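Local coordinates for eukaryotic translation initiation factor 2D (Homo sapiens, PDB 5W2F), which delivers tRNA to the P-site of the eukaryotic ribosome independently of GTP, and is represented here by its C-terminal region, which includes the SUI1 domain, at residues A[104-116]-A[126-138]. Sequence-based numbering, arbitrary orientation.
Sequences IVKKGRICPIDIT and VTVVRNLEAYGLD
Ile113 packs against Tyr135 and Val129 at the apolar centre of this contact, where the first beta hairpin of the SUI1 domain, strands 113-121 and 124-130, meets the turn that follows it. CG1 of Ile113 lies 3.5 Å from CD1 of Tyr135, approaching the ring obliquely. Chi1 of -67° sets CG2 opposite the backbone N, where it meets CG1 of Val129 at 3.9 Å, and keeps CG1 on the tyrosine side. Ile115 continues this face, its CG2 alongside CG2 of Thr127, and Leu178 and Leu182 of helix 175-185 cover it. The strands run antiparallel: Asp114 with Arg130 and Thr116 with Val128 are hydrogen-bonded pairs, and Ile115 with Val129 is a non-hydrogen-bonded pair between them. On the other face, OD2 of Asp114 lies 3.5 Å from CD of Arg130 and too far from its NE for a salt bridge; OD1 of Asp114 is hydrogen-bonded to Gln194, and NH2 of Arg130 to the carbonyl of Pro160. Beyond the ladder, Asn131 ND2 donates to Pro112 O (2.8 Å, 158° at the hydrogen), nearly in its own amide plane. Tyr135 OH donates to Cys111 O at 2.6 Å from above the carbonyl plane. At the outer end, strand 104-107 of the neighbouring sheet reaches the turn through Ile104, whose CD1 meets CA of Gly136, and through Lys106, whose chain, bent at chi2 (-77°), passes CG by Ala134 O. Its NZ donates to Glu133 O at 2.9 Å, on the opposite face of that carbonyl from Gly136 N.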
ATOM      1  N   ILE A 104     -11.651   0.198   2.358  1.00 18.78           N
ATOM      2  CA  ILE A 104     -11.290  -0.216   1.000  1.00 18.91           C
ATOM      3  C   ILE A 104      -9.894  -0.831   1.048  1.00 18.54           C
ATOM      4  O   ILE A 104      -8.940  -0.211   1.542  1.00 20.42           O
ATOM      5  CB  ILE A 104     -11.225   1.019   0.063  1.00 19.11           C
ATOM      6  CG1 ILE A 104     -12.534   1.764   0.059  1.00 21.16           C
ATOM      7  CG2 ILE A 104     -10.815   0.630  -1.355  1.00 21.06           C
ATOM      8  CD1 ILE A 104     -12.386   3.208  -0.369  1.00 26.28           C
ATOM      9  N   VAL A 105      -9.792  -2.082   0.597  1.00 17.17           N
ATOM     10  CA  VAL A 105      -8.510  -2.770   0.508  1.00 17.70           C
ATOM     11  C   VAL A 105      -7.866  -2.488  -0.858  1.00 17.47           C
ATOM     12  O   VAL A 105      -8.526  -2.544  -1.903  1.00 17.72           O
ATOM     13  CB  VAL A 105      -8.701  -4.280   0.720  1.00 20.20           C
ATOM     14  CG1 VAL A 105      -7.379  -5.017   0.567  1.00 22.96           C
ATOM     15  CG2 VAL A 105      -9.331  -4.537   2.085  1.00 24.40           C
ATOM     16  N   LYS A 106      -6.566  -2.211  -0.836  1.00 17.15           N
ATOM     17  CA  LYS A 106      -5.786  -2.003  -2.036  1.00 17.74           C
ATOM     18  C   LYS A 106      -4.577  -2.921  -2.021  1.00 17.75           C
ATOM     19  O   LYS A 106      -3.962  -3.130  -0.973  1.00 19.29           O
ATOM     20  CB  LYS A 106      -5.310  -0.571  -2.060  1.00 18.25           C
ATOM     21  CG  LYS A 106      -6.407   0.450  -2.302  1.00 18.64           C
ATOM     22  CD  LYS A 106      -6.782   0.466  -3.780  1.00 19.41           C
ATOM     23  CE  LYS A 106      -7.890   1.422  -4.086  1.00 18.58           C
ATOM     24  NZ  LYS A 106      -8.180   1.464  -5.536  1.00 18.02           N
ATOM     25  N   LYS A 107      -4.228  -3.442  -3.193  1.00 18.52           N
ATOM     26  CA  LYS A 107      -2.968  -4.158  -3.389  1.00 21.23           C
ATOM     27  C   LYS A 107      -1.892  -3.195  -3.883  1.00 22.20           C
ATOM     28  O   LYS A 107      -2.142  -2.296  -4.690  1.00 27.94           O
ATOM     29  CB  LYS A 107      -3.150  -5.291  -4.354  1.00 25.32           C
ATOM     30  CG  LYS A 107      -4.037  -6.357  -3.772  1.00 27.61           C
ATOM     31  CD  LYS A 107      -4.128  -7.567  -4.678  1.00 34.50           C
ATOM     32  CE  LYS A 107      -2.846  -8.374  -4.665  1.00 41.54           C
ATOM     33  NZ  LYS A 107      -3.118  -9.765  -5.095  1.00 46.83           N
ATOM     34  N   GLY A 108      -0.688  -3.417  -3.392  1.00 21.57           N
ATOM     35  CA  GLY A 108       0.475  -2.654  -3.781  1.00 23.40           C
ATOM     36  C   GLY A 108       1.032  -1.858  -2.631  1.00 23.32           C
ATOM     37  O   GLY A 108       0.449  -1.777  -1.553  1.00 23.77           O
ATOM     38  N   ARG A 109       2.190  -1.285  -2.868  1.00 25.15           N
ATOM     39  CA  ARG A 109       2.790  -0.375  -1.919  1.00 27.16           C
ATOM     40  C   ARG A 109       2.000   0.914  -1.907  1.00 24.11           C
ATOM     41  O   ARG A 109       1.404   1.315  -2.916  1.00 28.62           O
ATOM     42  CB  ARG A 109       4.257  -0.128  -2.267  1.00 31.78           C
ATOM     43  CG  ARG A 109       5.055  -1.424  -2.235  1.00 41.30           C
ATOM     44  CD  ARG A 109       6.527  -1.216  -1.953  1.00 51.28           C
ATOM     45  NE  ARG A 109       7.206  -2.507  -1.861  1.00 59.48           N
ATOM     46  CZ  ARG A 109       7.140  -3.348  -0.822  1.00 59.95           C
ATOM     47  NH1 ARG A 109       6.429  -3.066   0.276  1.00 58.12           N
ATOM     48  NH2 ARG A 109       7.805  -4.494  -0.881  1.00 66.30           N
ATOM     49  N   ILE A 110       1.969   1.541  -0.740  1.00 24.80           N
ATOM     50  CA  ILE A 110       1.310   2.820  -0.583  1.00 24.61           C
ATOM     51  C   ILE A 110       2.140   3.801  -1.448  1.00 26.89           C
ATOM     52  O   ILE A 110       3.380   3.787  -1.402  1.00 32.50           O
ATOM     53  CB  ILE A 110       1.241   3.265   0.907  1.00 29.01           C
ATOM     54  CG1 ILE A 110       0.526   2.204   1.778  1.00 30.94           C
ATOM     55  CG2 ILE A 110       0.503   4.594   1.031  1.00 34.35           C
ATOM     56  CD1 ILE A 110       0.809   2.276   3.262  1.00 34.66           C
ATOM     57  N   CYS A 111       1.442   4.546  -2.300  1.00 21.55           N
ATOM     58  CA  CYS A 111       2.027   5.622  -3.093  0.65 20.51           C
ATOM     59  C   CYS A 111       1.317   6.901  -2.669  1.00 19.83           C
ATOM     60  O   CYS A 111       0.149   6.863  -2.312  1.00 21.41           O
ATOM     61  CB  CYS A 111       1.786   5.384  -4.588  0.65 21.65           C
ATOM     62  SG  CYS A 111       0.055   5.122  -5.071  0.65 24.21           S
ATOM     63  N   PRO A 112       2.016   8.032  -2.720  1.00 18.35           N
ATOM     64  CA  PRO A 112       1.404   9.275  -2.312  1.00 17.19           C
ATOM     65  C   PRO A 112       0.463   9.838  -3.355  1.00 17.24           C
ATOM     66  O   PRO A 112       0.645   9.602  -4.561  1.00 17.92           O
ATOM     67  CB  PRO A 112       2.594  10.210  -2.155  1.00 20.07           C
ATOM     68  CG  PRO A 112       3.587   9.696  -3.161  1.00 20.74           C
ATOM     69  CD  PRO A 112       3.415   8.217  -3.145  1.00 20.74           C
ATOM     70  N   ILE A 113      -0.514  10.611  -2.885  1.00 16.54           N
ATOM     71  CA  ILE A 113      -1.219  11.531  -3.795  1.00 16.91           C
ATOM     72  C   ILE A 113      -0.250  12.673  -4.100  1.00 17.77           C
ATOM     73  O   ILE A 113       0.367  13.221  -3.180  1.00 18.33           O
ATOM     74  CB  ILE A 113      -2.494  12.077  -3.168  1.00 18.02           C
ATOM     75  CG1 ILE A 113      -3.498  10.947  -2.996  1.00 19.25           C
ATOM     76  CG2 ILE A 113      -3.070  13.192  -4.026  1.00 19.61           C
ATOM     77  CD1 ILE A 113      -4.699  11.288  -2.146  1.00 21.21           C
ATOM     78  N   ASP A 114      -0.077  12.972  -5.382  1.00 16.03           N
ATOM     79  CA  ASP A 114       0.798  14.051  -5.819  1.00 17.18           C
ATOM     80  C   ASP A 114      -0.047  15.186  -6.358  1.00 16.98           C
ATOM     81  O   ASP A 114      -0.846  14.993  -7.273  1.00 18.30           O
ATOM     82  CB  ASP A 114       1.778  13.604  -6.922  1.00 17.70           C
ATOM     83  CG  ASP A 114       2.597  12.402  -6.542  1.00 18.99           C
ATOM     84  OD1 ASP A 114       3.182  12.389  -5.444  1.00 19.92           O
ATOM     85  OD2 ASP A 114       2.626  11.447  -7.357  1.00 20.43           O
ATOM     86  N   ILE A 115       0.179  16.365  -5.810  1.00 17.62           N
ATOM     87  CA  ILE A 115      -0.466  17.608  -6.234  1.00 17.64           C
ATOM     88  C   ILE A 115       0.613  18.539  -6.738  1.00 18.52           C
ATOM     89  O   ILE A 115       1.518  18.884  -5.978  1.00 18.94           O
ATOM     90  CB  ILE A 115      -1.208  18.305  -5.091  1.00 18.81           C
ATOM     91  CG1 ILE A 115      -2.210  17.381  -4.413  1.00 18.97           C
ATOM     92  CG2 ILE A 115      -1.872  19.581  -5.583  1.00 19.45           C
ATOM     93  CD1 ILE A 115      -2.504  17.795  -3.007  1.00 22.70           C
ATOM     94  N   THR A 116       0.541  18.911  -8.010  1.00 17.16           N
ATOM     95  CA  THR A 116       1.587  19.669  -8.623  0.72 17.26           C
ATOM     96  C   THR A 116       1.029  20.856  -9.417  1.00 16.35           C
ATOM     97  O   THR A 116       0.041  20.706 -10.133  1.00 18.04           O
ATOM     98  CB  THR A 116       2.355  18.701  -9.524  0.72 17.87           C
ATOM     99  OG1 THR A 116       2.741  17.543  -8.742  0.72 18.60           O
ATOM    100  CG2 THR A 116       3.538  19.378 -10.146  0.72 18.81           C
ATOM    101  N   VAL A 126      -1.870  25.510 -13.923  1.00 21.31           N
ATOM    102  CA  VAL A 126      -2.837  24.471 -13.622  1.00 20.97           C
ATOM    103  C   VAL A 126      -2.363  23.641 -12.442  1.00 19.06           C
ATOM    104  O   VAL A 126      -1.178  23.622 -12.119  1.00 20.75           O
ATOM    105  CB  VAL A 126      -3.092  23.539 -14.821  1.00 24.03           C
ATOM    106  CG1 VAL A 126      -3.720  24.331 -15.960  1.00 27.59           C
ATOM    107  CG2 VAL A 126      -1.828  22.788 -15.245  1.00 23.97           C
ATOM    108  N   THR A 127      -3.318  22.982 -11.805  1.00 18.38           N
ATOM    109  CA  THR A 127      -3.079  22.087 -10.674  1.00 17.86           C
ATOM    110  C   THR A 127      -3.387  20.672 -11.128  1.00 16.37           C
ATOM    111  O   THR A 127      -4.456  20.419 -11.698  1.00 18.40           O
ATOM    112  CB  THR A 127      -3.961  22.486  -9.483  1.00 17.47           C
ATOM    113  OG1 THR A 127      -3.737  23.860  -9.170  1.00 17.97           O
ATOM    114  CG2 THR A 127      -3.664  21.658  -8.263  1.00 18.66           C
ATOM    115  N   VAL A 128      -2.432  19.762 -10.927  1.00 16.08           N
ATOM    116  CA  VAL A 128      -2.547  18.385 -11.402  1.00 16.69           C
ATOM    117  C   VAL A 128      -2.472  17.432 -10.214  1.00 16.13           C
ATOM    118  O   VAL A 128      -1.558  17.537  -9.393  1.00 16.97           O
ATOM    119  CB  VAL A 128      -1.448  18.075 -12.428  1.00 18.01           C
ATOM    120  CG1 VAL A 128      -1.557  16.642 -12.922  1.00 19.04           C
ATOM    121  CG2 VAL A 128      -1.457  19.110 -13.575  1.00 21.07           C
ATOM    122  N   VAL A 129      -3.440  16.516 -10.136  1.00 16.43           N
ATOM    123  CA  VAL A 129      -3.600  15.630  -8.981  1.00 17.01           C
ATOM    124  C   VAL A 129      -3.566  14.181  -9.427  1.00 16.05           C
ATOM    125  O   VAL A 129      -4.450  13.743 -10.178  1.00 17.87           O
ATOM    126  CB  VAL A 129      -4.900  15.923  -8.214  1.00 17.92           C
ATOM    127  CG1 VAL A 129      -4.921  15.138  -6.897  1.00 19.69           C
ATOM    128  CG2 VAL A 129      -5.063  17.426  -7.978  1.00 19.00           C
ATOM    129  N   ARG A 130      -2.535  13.457  -8.972  1.00 15.91           N
ATOM    130  CA  ARG A 130      -2.280  12.067  -9.333  1.00 16.76           C
ATOM    131  C   ARG A 130      -2.485  11.157  -8.116  1.00 16.45           C
ATOM    132  O   ARG A 130      -2.221  11.557  -6.992  1.00 16.76           O
ATOM    133  CB  ARG A 130      -0.791  11.972  -9.784  1.00 19.52           C
ATOM    134  CG  ARG A 130      -0.267  10.578 -10.083  1.00 22.46           C
ATOM    135  CD  ARG A 130       1.199  10.626 -10.457  1.00 21.16           C
ATOM    136  NE  ARG A 130       1.394  11.287 -11.754  1.00 19.85           N
ATOM    137  CZ  ARG A 130       1.561  10.684 -12.925  1.00 21.11           C
ATOM    138  NH1 ARG A 130       1.606   9.371 -13.029  1.00 22.40           N
ATOM    139  NH2 ARG A 130       1.674  11.418 -14.015  1.00 21.01           N
ATOM    140  N   ASN A 131      -2.925   9.926  -8.388  1.00 16.37           N
ATOM    141  CA  ASN A 131      -3.071   8.826  -7.429  1.00 17.98           C
ATOM    142  C   ASN A 131      -4.290   8.893  -6.537  1.00 18.21           C
ATOM    143  O   ASN A 131      -4.346   8.235  -5.503  1.00 18.54           O
ATOM    144  CB  ASN A 131      -1.796   8.586  -6.607  1.00 17.89           C
ATOM    145  CG  ASN A 131      -0.713   7.964  -7.415  1.00 19.64           C
ATOM    146  OD1 ASN A 131      -0.970   7.163  -8.332  1.00 24.49           O
ATOM    147  ND2 ASN A 131       0.517   8.280  -7.060  1.00 20.36           N
ATOM    148  N   LEU A 132      -5.316   9.616  -6.965  1.00 17.57           N
ATOM    149  CA  LEU A 132      -6.537   9.651  -6.184  1.00 17.23           C
ATOM    150  C   LEU A 132      -7.123   8.253  -6.035  1.00 16.93           C
ATOM    151  O   LEU A 132      -7.632   7.909  -4.965  1.00 16.83           O
ATOM    152  CB  LEU A 132      -7.564  10.584  -6.823  1.00 17.44           C
ATOM    153  CG  LEU A 132      -7.204  12.071  -6.742  1.00 18.36           C
ATOM    154  CD1 LEU A 132      -8.054  12.870  -7.721  1.00 19.82           C
ATOM    155  CD2 LEU A 132      -7.373  12.598  -5.331  1.00 19.36           C
ATOM    156  N   GLU A 133      -7.059   7.445  -7.094  1.00 17.32           N
ATOM    157  CA  GLU A 133      -7.672   6.124  -7.067  1.00 18.45           C
ATOM    158  C   GLU A 133      -6.969   5.203  -6.065  1.00 17.76           C
ATOM    159  O   GLU A 133      -7.576   4.278  -5.558  1.00 18.10           O
ATOM    160  CB  GLU A 133      -7.689   5.509  -8.474  1.00 20.78           C
ATOM    161  CG  GLU A 133      -8.513   6.332  -9.495  1.00 23.96           C
ATOM    162  CD  GLU A 133      -8.076   6.208 -10.994  1.00 31.95           C
ATOM    163  OE1 GLU A 133      -6.907   6.465 -11.385  1.00 32.46           O
ATOM    164  OE2 GLU A 133      -8.923   5.868 -11.829  1.00 38.89           O
ATOM    165  N   ALA A 134      -5.704   5.467  -5.755  1.00 17.25           N
ATOM    166  CA  ALA A 134      -4.972   4.681  -4.750  1.00 17.74           C
ATOM    167  C   ALA A 134      -5.581   4.799  -3.364  1.00 17.47           C
ATOM    168  O   ALA A 134      -5.328   3.962  -2.491  1.00 18.40           O
ATOM    169  CB  ALA A 134      -3.512   5.098  -4.715  1.00 19.62           C
ATOM    170  N   TYR A 135      -6.380   5.846  -3.161  1.00 16.19           N
ATOM    171  CA  TYR A 135      -7.065   6.110  -1.893  1.00 17.20           C
ATOM    172  C   TYR A 135      -8.570   5.937  -2.007  1.00 17.14           C
ATOM    173  O   TYR A 135      -9.317   6.339  -1.104  1.00 19.11           O
ATOM    174  CB  TYR A 135      -6.686   7.497  -1.349  1.00 18.05           C
ATOM    175  CG  TYR A 135      -5.230   7.508  -1.009  1.00 18.34           C
ATOM    176  CD1 TYR A 135      -4.262   7.683  -1.992  1.00 18.69           C
ATOM    177  CD2 TYR A 135      -4.797   7.289   0.297  1.00 19.65           C
ATOM    178  CE1 TYR A 135      -2.909   7.601  -1.691  1.00 19.61           C
ATOM    179  CE2 TYR A 135      -3.449   7.227   0.588  1.00 19.74           C
ATOM    180  CZ  TYR A 135      -2.508   7.385  -0.401  1.00 18.66           C
ATOM    181  OH  TYR A 135      -1.180   7.317  -0.079  1.00 21.93           O
ATOM    182  N   GLY A 136      -9.018   5.266  -3.071  1.00 17.01           N
ATOM    183  CA  GLY A 136     -10.429   5.016  -3.254  1.00 17.54           C
ATOM    184  C   GLY A 136     -11.273   6.192  -3.662  1.00 16.85           C
ATOM    185  O   GLY A 136     -12.497   6.144  -3.522  1.00 19.52           O
ATOM    186  N   LEU A 137     -10.634   7.213  -4.228  1.00 17.95           N
ATOM    187  CA  LEU A 137     -11.341   8.403  -4.669  1.00 18.42           C
ATOM    188  C   LEU A 137     -11.505   8.363  -6.190  1.00 19.65           C
ATOM    189  O   LEU A 137     -10.595   8.009  -6.910  1.00 20.30           O
ATOM    190  CB  LEU A 137     -10.576   9.660  -4.262  1.00 18.47           C
ATOM    191  CG  LEU A 137     -10.460   9.873  -2.753  1.00 20.18           C
ATOM    192  CD1 LEU A 137      -9.539  11.041  -2.464  1.00 22.41           C
ATOM    193  CD2 LEU A 137     -11.823  10.092  -2.102  1.00 22.12           C
ATOM    194  N   ASP A 138     -12.697   8.730  -6.637  1.00 19.74           N
ATOM    195  CA  ASP A 138     -13.059   8.730  -8.058  1.00 21.24           C
ATOM    196  C   ASP A 138     -12.624  10.063  -8.646  1.00 21.66           C
ATOM    197  O   ASP A 138     -13.155  11.086  -8.257  1.00 22.26           O
ATOM    198  CB  ASP A 138     -14.575   8.525  -8.217  1.00 24.32           C
ATOM    199  CG  ASP A 138     -15.036   8.474  -9.669  1.00 28.92           C
ATOM    200  OD1 ASP A 138     -14.227   8.659 -10.597  1.00 25.80           O
ATOM    201  OD2 ASP A 138     -16.234   8.208  -9.862  1.00 32.53           O
TER